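Local coordinates for protein SusD homolog (Bacteroides thetaiotaomicron VPI-5482, PDB 3IHV) that probably binds glycans at the cell surface, as a SusD-family protein associated with the outer membrane, at residues S259-S264 with Y393-A398; Y172-L177 with G196-L201. One frame throughout, in Å; residues are numbered along the deposited sequence. Where two conformers were deposited one is given.

Contact 1 of 2, residues S259-S264 with Y393-A398. With EDO (1,2-ethanediol), chain M; EDO (1,2-ethanediol), chain N.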
ATOM      1  N   SER A 259      -4.432   1.358  12.677  1.00  8.02           N
ATOM      2  CA  SER A 259      -3.852   0.374  11.801  1.00  7.00           C
ATOM      3  C   SER A 259      -4.822  -0.784  11.561  1.00  7.60           C
ATOM      4  O   SER A 259      -5.091  -1.574  12.454  1.00  7.54           O
ATOM      5  CB  SER A 259      -2.576  -0.185  12.430  1.00  7.73           C
ATOM      6  OG  SER A 259      -1.973  -1.040  11.483  1.00  6.37           O
ATOM      7  N   LEU A 260      -5.304  -0.909  10.342  1.00  6.59           N
ATOM      8  CA  LEU A 260      -6.246  -1.973   9.988  1.00  6.90           C
ATOM      9  C   LEU A 260      -5.521  -3.181   9.336  1.00  7.15           C
ATOM     10  O   LEU A 260      -5.614  -4.298   9.847  1.00  6.86           O
ATOM     11  CB  LEU A 260      -7.323  -1.384   9.089  1.00  6.29           C
ATOM     12  CG  LEU A 260      -8.167  -0.271   9.743  1.00  7.24           C
ATOM     13  CD1 LEU A 260      -9.183   0.240   8.703  1.00  4.84           C
ATOM     14  CD2 LEU A 260      -8.882  -0.698  11.036  1.00  5.31           C
ATOM     15  N   ILE A 261      -4.744  -2.931   8.279  1.00  6.49           N
ATOM     16  CA  ILE A 261      -3.984  -3.949   7.588  1.00  6.03           C
ATOM     17  C   ILE A 261      -2.531  -3.481   7.582  1.00  5.84           C
ATOM     18  O   ILE A 261      -2.189  -2.522   6.915  1.00  6.23           O
ATOM     19  CB  ILE A 261      -4.482  -4.216   6.145  1.00  7.25           C
ATOM     20  CG1 ILE A 261      -5.967  -4.590   6.174  1.00  7.90           C
ATOM     21  CG2 ILE A 261      -3.601  -5.339   5.498  1.00  5.18           C
ATOM     22  CD1 ILE A 261      -6.620  -4.739   4.766  1.00  5.81           C
ATOM     23  N   GLU A 262      -1.696  -4.150   8.368  1.00  6.81           N
ATOM     24  CA  GLU A 262      -0.319  -3.780   8.476  1.00  6.49           C
ATOM     25  C   GLU A 262       0.470  -5.080   8.415  1.00  6.13           C
ATOM     26  O   GLU A 262       0.114  -6.051   9.089  1.00  5.94           O
ATOM     27  CB  GLU A 262      -0.103  -2.998   9.793  1.00  7.38           C
ATOM     28  CG  GLU A 262       1.335  -2.509  10.021  1.00  8.86           C
ATOM     29  CD  GLU A 262       1.512  -1.754  11.319  1.00  9.74           C
ATOM     30  OE1 GLU A 262       0.546  -1.689  12.133  1.00  7.73           O
ATOM     31  OE2 GLU A 262       2.605  -1.185  11.488  1.00  9.50           O
ATOM     32  N   ILE A 263       1.519  -5.090   7.586  1.00  5.29           N
ATOM     33  CA  ILE A 263       2.371  -6.252   7.411  0.50  6.18           C
ATOM     34  C   ILE A 263       3.514  -6.154   8.396  1.00  6.38           C
ATOM     35  O   ILE A 263       4.251  -5.160   8.408  1.00  6.49           O
ATOM     36  CB  ILE A 263       2.980  -6.308   5.989  0.50  6.00           C
ATOM     37  CG1 ILE A 263       1.920  -6.027   4.935  0.50  6.28           C
ATOM     38  CG2 ILE A 263       3.701  -7.657   5.753  0.50  5.18           C
ATOM     39  CD1 ILE A 263       0.644  -6.837   5.105  0.50  4.00           C
ATOM     40  N   SER A 264       3.670  -7.157   9.233  1.00  7.69           N
ATOM     41  CA  SER A 264       4.752  -7.179  10.205  1.00  8.22           C
ATOM     42  C   SER A 264       5.980  -7.890   9.661  1.00  8.83           C
ATOM     43  O   SER A 264       5.912  -9.039   9.200  1.00  9.33           O
ATOM     44  CB  SER A 264       4.319  -7.860  11.507  1.00  8.21           C
ATOM     45  OG  SER A 264       5.424  -8.052  12.370  1.00  9.37           O
ATOM     46  N   TYR A 393       2.196  -0.329   6.404  1.00  6.67           N
ATOM     47  CA  TYR A 393       0.771  -0.044   6.451  1.00  6.53           C
ATOM     48  C   TYR A 393       0.150  -0.201   5.054  1.00  7.21           C
ATOM     49  O   TYR A 393       0.429   0.591   4.132  1.00  7.85           O
ATOM     50  CB  TYR A 393       0.440   1.376   6.885  1.00  7.33           C
ATOM     51  CG  TYR A 393       0.730   1.727   8.332  1.00  7.04           C
ATOM     52  CD1 TYR A 393       0.026   1.109   9.379  1.00  8.26           C
ATOM     53  CD2 TYR A 393       1.638   2.719   8.637  1.00  7.90           C
ATOM     54  CE1 TYR A 393       0.251   1.457  10.695  1.00  7.96           C
ATOM     55  CE2 TYR A 393       1.890   3.085   9.968  1.00  6.90           C
ATOM     56  CZ  TYR A 393       1.180   2.453  10.986  1.00  7.33           C
ATOM     57  OH  TYR A 393       1.419   2.817  12.282  1.00  9.00           O
ATOM     58  N   PHE A 394      -0.684  -1.219   4.885  1.00  6.77           N
ATOM     59  CA  PHE A 394      -1.450  -1.354   3.658  1.00  6.97           C
ATOM     60  C   PHE A 394      -2.777  -0.560   3.737  1.00  8.12           C
ATOM     61  O   PHE A 394      -3.277  -0.019   2.720  1.00  8.50           O
ATOM     62  CB  PHE A 394      -1.702  -2.845   3.364  1.00  6.83           C
ATOM     63  CG  PHE A 394      -2.520  -3.100   2.109  1.00  7.33           C
ATOM     64  CD1 PHE A 394      -1.972  -2.900   0.854  1.00 10.64           C
ATOM     65  CD2 PHE A 394      -3.794  -3.626   2.203  1.00 12.25           C
ATOM     66  CE1 PHE A 394      -2.716  -3.154  -0.299  1.00 10.01           C
ATOM     67  CE2 PHE A 394      -4.549  -3.891   1.068  1.00 10.42           C
ATOM     68  CZ  PHE A 394      -4.004  -3.666  -0.194  1.00 10.03           C
ATOM     69  N   LEU A 395      -3.404  -0.537   4.922  1.00  8.38           N
ATOM     70  CA  LEU A 395      -4.669   0.164   5.118  1.00  8.20           C
ATOM     71  C   LEU A 395      -4.788   0.724   6.536  1.00  7.76           C
ATOM     72  O   LEU A 395      -4.701  -0.037   7.535  1.00  7.43           O
ATOM     73  CB  LEU A 395      -5.877  -0.770   4.874  1.00  8.73           C
ATOM     74  CG  LEU A 395      -7.244  -0.053   4.817  1.00  8.75           C
ATOM     75  CD1 LEU A 395      -7.276   0.933   3.654  1.00  9.08           C
ATOM     76  CD2 LEU A 395      -8.392  -1.078   4.753  1.00  8.92           C
ATOM     77  N   ARG A 396      -4.945   2.043   6.629  1.00  8.03           N
ATOM     78  CA  ARG A 396      -5.137   2.765   7.874  1.00  7.71           C
ATOM     79  C   ARG A 396      -6.560   3.333   7.910  1.00  7.42           C
ATOM     80  O   ARG A 396      -7.135   3.637   6.880  1.00  5.89           O
ATOM     81  CB  ARG A 396      -4.170   3.963   7.979  1.00  8.51           C
ATOM     82  CG  ARG A 396      -2.735   3.554   8.017  1.00 10.00           C
ATOM     83  CD  ARG A 396      -1.804   4.642   8.493  1.00  7.75           C
ATOM     84  NE  ARG A 396      -1.482   5.666   7.514  1.00  8.65           N
ATOM     85  CZ  ARG A 396      -1.982   6.913   7.481  1.00  9.23           C
ATOM     86  NH1 ARG A 396      -2.913   7.340   8.346  1.00  8.51           N
ATOM     87  NH2 ARG A 396      -1.506   7.760   6.587  1.00 10.32           N
ATOM     88  N   TYR A 397      -7.107   3.552   9.085  1.00  6.51           N
ATOM     89  CA  TYR A 397      -8.449   4.135   9.161  1.00  7.14           C
ATOM     90  C   TYR A 397      -8.560   5.490   8.483  1.00  7.24           C
ATOM     91  O   TYR A 397      -9.631   5.821   7.964  1.00  7.18           O
ATOM     92  CB  TYR A 397      -8.825   4.243  10.620  1.00  6.76           C
ATOM     93  CG  TYR A 397     -10.216   4.666  10.962  1.00  7.88           C
ATOM     94  CD1 TYR A 397     -11.287   3.811  10.790  1.00  7.70           C
ATOM     95  CD2 TYR A 397     -10.456   5.893  11.553  1.00  7.64           C
ATOM     96  CE1 TYR A 397     -12.562   4.174  11.161  1.00  9.77           C
ATOM     97  CE2 TYR A 397     -11.723   6.261  11.931  1.00  8.94           C
ATOM     98  CZ  TYR A 397     -12.782   5.381  11.740  1.00  8.81           C
ATOM     99  OH  TYR A 397     -14.032   5.745  12.141  1.00  8.56           O
ATOM    100  N   ALA A 398      -7.485   6.298   8.458  1.00  6.67           N
ATOM    101  CA  ALA A 398      -7.584   7.598   7.772  1.00  7.30           C
ATOM    102  C   ALA A 398      -7.948   7.434   6.279  1.00  6.62           C
ATOM    103  O   ALA A 398      -8.659   8.236   5.713  1.00  6.29           O
ATOM    104  CB  ALA A 398      -6.272   8.402   7.905  1.00  6.34           C
TER
HETATM  105  C1  EDO M  22       2.787 -10.339   8.411  1.00 18.98           C
HETATM  106  O1  EDO M  22       2.103  -9.403   9.226  1.00 16.84           O
HETATM  107  C2  EDO M  22       1.832 -11.073   7.489  1.00 21.32           C
HETATM  108  O2  EDO M  22       0.882 -10.248   6.800  1.00 19.03           O
HETATM  109  C1  EDO N  23      -2.872  -8.675   7.286  1.00 25.15           C
HETATM  110  O1  EDO N  23      -3.455  -8.474   8.591  1.00 23.43           O
HETATM  111  C2  EDO N  23      -1.463  -8.062   7.221  1.00 23.06           C
HETATM  112  O2  EDO N  23      -0.581  -8.482   8.273  1.00 21.76           O

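Contact 2 of 2, residues Y172-L177 with G196-L201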
ATOM      1  N   TYR A 172     -18.083 -12.221   3.925  1.00  6.62           N
ATOM      2  CA  TYR A 172     -18.017 -13.247   4.956  1.00  6.01           C
ATOM      3  C   TYR A 172     -17.120 -12.792   6.133  1.00  5.98           C
ATOM      4  O   TYR A 172     -17.502 -12.938   7.280  1.00  6.03           O
ATOM      5  CB  TYR A 172     -17.471 -14.559   4.387  1.00  6.19           C
ATOM      6  CG  TYR A 172     -17.413 -15.692   5.382  1.00  5.91           C
ATOM      7  CD1 TYR A 172     -16.331 -15.840   6.239  1.00  6.22           C
ATOM      8  CD2 TYR A 172     -18.427 -16.649   5.435  1.00 10.08           C
ATOM      9  CE1 TYR A 172     -16.257 -16.910   7.140  1.00  8.45           C
ATOM     10  CE2 TYR A 172     -18.365 -17.717   6.345  1.00  8.34           C
ATOM     11  CZ  TYR A 172     -17.275 -17.842   7.175  1.00 10.27           C
ATOM     12  OH  TYR A 172     -17.220 -18.871   8.055  1.00 10.07           O
ATOM     13  N   ALA A 173     -15.955 -12.207   5.844  1.00  6.10           N
ATOM     14  CA  ALA A 173     -15.030 -11.750   6.911  1.00  6.17           C
ATOM     15  C   ALA A 173     -15.675 -10.619   7.731  1.00  6.84           C
ATOM     16  O   ALA A 173     -15.543 -10.601   8.951  1.00  7.26           O
ATOM     17  CB  ALA A 173     -13.658 -11.350   6.320  1.00  6.38           C
ATOM     18  N   CYS A 174     -16.414  -9.724   7.077  1.00  6.75           N
ATOM     19  CA  CYS A 174     -17.152  -8.685   7.787  1.00  7.24           C
ATOM     20  C   CYS A 174     -18.181  -9.296   8.739  1.00  8.08           C
ATOM     21  O   CYS A 174     -18.383  -8.790   9.842  1.00  8.99           O
ATOM     22  CB  CYS A 174     -17.897  -7.747   6.831  1.00  6.59           C
ATOM     23  SG  CYS A 174     -16.787  -6.677   5.841  1.00  9.12           S
ATOM     24  N   ASP A 175     -18.849 -10.353   8.299  1.00  7.55           N
ATOM     25  CA  ASP A 175     -19.908 -10.979   9.102  1.00  8.72           C
ATOM     26  C   ASP A 175     -19.328 -11.740  10.287  1.00  8.47           C
ATOM     27  O   ASP A 175     -19.869 -11.694  11.399  1.00  9.31           O
ATOM     28  CB  ASP A 175     -20.716 -11.991   8.266  1.00  8.62           C
ATOM     29  CG  ASP A 175     -21.605 -11.351   7.204  1.00 11.19           C
ATOM     30  OD1 ASP A 175     -21.843 -10.142   7.271  1.00 13.04           O
ATOM     31  OD2 ASP A 175     -22.068 -12.088   6.307  1.00 10.98           O
ATOM     32  N   ILE A 176     -18.252 -12.477  10.051  1.00  7.13           N
ATOM     33  CA  ILE A 176     -17.732 -13.397  11.072  1.00  7.05           C
ATOM     34  C   ILE A 176     -16.714 -12.815  12.072  1.00  6.51           C
ATOM     35  O   ILE A 176     -16.791 -13.119  13.243  1.00  6.79           O
ATOM     36  CB  ILE A 176     -17.180 -14.681  10.393  1.00  5.81           C
ATOM     37  CG1 ILE A 176     -18.325 -15.665  10.113  1.00  8.99           C
ATOM     38  CG2 ILE A 176     -16.172 -15.442  11.296  1.00  5.91           C
ATOM     39  CD1 ILE A 176     -19.439 -15.211   9.242  1.00  6.97           C
ATOM     40  N   LEU A 177     -15.828 -11.942  11.604  1.00  6.11           N
ATOM     41  CA  LEU A 177     -14.741 -11.446  12.457  1.00  6.50           C
ATOM     42  C   LEU A 177     -15.217 -10.481  13.528  1.00  6.16           C
ATOM     43  O   LEU A 177     -16.084  -9.683  13.282  1.00  6.48           O
ATOM     44  CB  LEU A 177     -13.650 -10.783  11.610  1.00  6.47           C
ATOM     45  CG  LEU A 177     -12.876 -11.733  10.687  1.00  5.37           C
ATOM     46  CD1 LEU A 177     -12.070 -10.909   9.705  1.00  7.55           C
ATOM     47  CD2 LEU A 177     -11.952 -12.699  11.473  1.00  7.72           C
ATOM     48  N   GLY A 196     -12.780  -4.561  11.383  1.00  6.24           N
ATOM     49  CA  GLY A 196     -12.468  -3.214  10.873  1.00  6.85           C
ATOM     50  C   GLY A 196     -11.697  -3.249   9.584  1.00  6.34           C
ATOM     51  O   GLY A 196     -12.007  -2.515   8.657  1.00  7.04           O
ATOM     52  N   ALA A 197     -10.703  -4.131   9.508  1.00  6.16           N
ATOM     53  CA  ALA A 197      -9.921  -4.300   8.302  1.00  5.87           C
ATOM     54  C   ALA A 197     -10.737  -4.866   7.173  1.00  6.95           C
ATOM     55  O   ALA A 197     -10.544  -4.473   6.024  1.00  9.66           O
ATOM     56  CB  ALA A 197      -8.708  -5.200   8.550  1.00  5.88           C
ATOM     57  N   ALA A 198     -11.601  -5.830   7.466  1.00  5.94           N
ATOM     58  CA  ALA A 198     -12.471  -6.384   6.439  1.00  6.05           C
ATOM     59  C   ALA A 198     -13.389  -5.316   5.875  1.00  5.43           C
ATOM     60  O   ALA A 198     -13.531  -5.211   4.643  1.00  5.07           O
ATOM     61  CB  ALA A 198     -13.311  -7.612   6.992  1.00  5.48           C
ATOM     62  N   LEU A 199     -13.999  -4.511   6.737  1.00  5.79           N
ATOM     63  CA  LEU A 199     -14.905  -3.458   6.258  1.00  5.90           C
ATOM     64  C   LEU A 199     -14.112  -2.378   5.519  1.00  5.92           C
ATOM     65  O   LEU A 199     -14.553  -1.869   4.501  1.00  5.72           O
ATOM     66  CB  LEU A 199     -15.645  -2.802   7.415  1.00  5.91           C
ATOM     67  CG  LEU A 199     -16.713  -3.602   8.160  1.00  6.47           C
ATOM     68  CD1 LEU A 199     -16.956  -3.017   9.588  1.00  3.98           C
ATOM     69  CD2 LEU A 199     -17.980  -3.628   7.320  1.00  5.33           C
ATOM     70  N   GLY A 200     -12.953  -2.022   6.064  1.00  6.48           N
ATOM     71  CA  GLY A 200     -12.115  -1.007   5.393  1.00  6.28           C
ATOM     72  C   GLY A 200     -11.669  -1.426   4.003  1.00  7.39           C
ATOM     73  O   GLY A 200     -11.761  -0.649   3.014  1.00  6.38           O
ATOM     74  N   LEU A 201     -11.188  -2.669   3.901  1.00  6.48           N
ATOM     75  CA  LEU A 201     -10.732  -3.157   2.615  1.00  5.97           C
ATOM     76  C   LEU A 201     -11.898  -3.273   1.631  1.00  5.69           C
ATOM     77  O   LEU A 201     -11.746  -2.914   0.471  1.00  5.73           O
ATOM     78  CB  LEU A 201      -9.985  -4.488   2.762  1.00  6.97           C
ATOM     79  CG  LEU A 201      -9.443  -5.065   1.444  1.00  6.73           C
ATOM     80  CD1 LEU A 201      -8.478  -4.110   0.794  1.00  7.41           C
ATOM     81  CD2 LEU A 201      -8.782  -6.409   1.713  1.00 10.68           C
TER

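Contact 1 of 2, residues S259-S264 with Y393-A398
The Y393 ring has the S259 hydroxyl at its edge, in plane, with OG 3.4 Å from Y393 CE1. One face carries R396 CD, offset toward the rim. With CG anti to the backbone N (chi1 -179°) and the chain extended beyond it, E262 runs side by side with Y393, carboxylate and ring planes 32° apart. At the F394 ring, I261 CD1 lies at the edge, in plane, while I261 CG2 packs 3.7 Å from F394 CD2. The backbones form a two-stranded antiparallel ribbon with two classic beta bulges, one in each strand. L260 N and I261 N both donate to L395 O, each at 3.0 Å. In return F394 N and L395 N both donate to I261 O. Each carbonyl thus takes two bonds, and the chain turns a corner at both bulges. The S259, E262, Y393 and R396 side chains share one face of the ribbon, and I261 and L395 the other, where their CB atoms meet at 3.9 Å. Y393 OH bonds to L245 O of helix 242-250, and R396 forms salt bridges with E258, E462 and E466. S259 OG donates to E262 OE1 at 2.7 Å, arriving 40° out of the carboxylate plane. E262 OE2 hydrogen-bonds T249 OG1. An alanine in place of E262 would probably leave the S259 and T249 hydroxyls without their carboxylate partner and open a gap beside the Y393 ring. Beyond E262, S264 N donates to O1 of a 1,2-ethanediol, probably from the crystallisation liquor, at 2.7 Å.

Contact 2 of 2, residues Y172-L177 with G196-L201
A173, C174 and L177 pack against A198 and L199 in a nearly antiparallel helix-helix contact. It joins the C-terminal end of helix 159-176 to the first turns of helix 195-210. Both helices belong to the helical part of a SusD-family protein, and antiparallel neighbours are consistent with its tetratricopeptide-like clan. The segment axes come within 8.3 Å, and their N-to-C directions differ by 148°. Small residues at the centre allow this spacing. The CA atoms of C174 and A198 are only 5.4 Å apart. The A198 methyl points at the opposite helix. Its CB meets A173 CB at 3.8 Å and also touches the backbone N and SG of C174. L177 CD1 approaches the same methyl more loosely, at 4.4 Å.

C174 covers the other part of the interface. Its SG is anti to the carbonyl carbon (chi1 -69°) and lies over the A198-L199 peptide. SG is 3.7 Å from A198 C and 3.6 Å from L199 N, as packing. The L199 side chain leaves its helix to one side, but its end comes back toward C174. There L199 CD2 sits 3.6 Å from C174 SG and also near C174 CB. The contact between the two segments is apolar and small, with about 170 Å² buried in all.

L177 is the first residue to leave the helical path, although its N still bonds to A173 O. K195 NZ hydrogen-bonds to C174 O and L177 O, and its positive charge would probably offset the partial negative charge of this C-terminal helix end. Around the pair, L177 also packs on A118 of helix 107-135. L199 reaches T226, I229 and L230 of helix 219-232. A197 touches L260 and I261 of strand 259-263, and L201 touches I261.

Overall arrangement
Along the chain both segments of contact 2 come before those of contact 1. Their centres are about 14 Å apart. Contact 2 falls in the N-terminal starch-binding-associated family region, contact 1 in the SusD family region. Helix 195-210 joins them. It packs on helix 159-176 in contact 2 and meets the two-stranded ribbon of contact 1, where L395 CD2 comes 3.3 Å from L201 N. Helix 107-135 touches both contacts as well, through A118 at contact 2 and M126 at contact 1. Helix 195-210 thus has helix 159-176 on one part of its surface and the ribbon on another, so the N-terminal helices pack directly on the ribbon. Contact 1 lies nearer the centre of the chain.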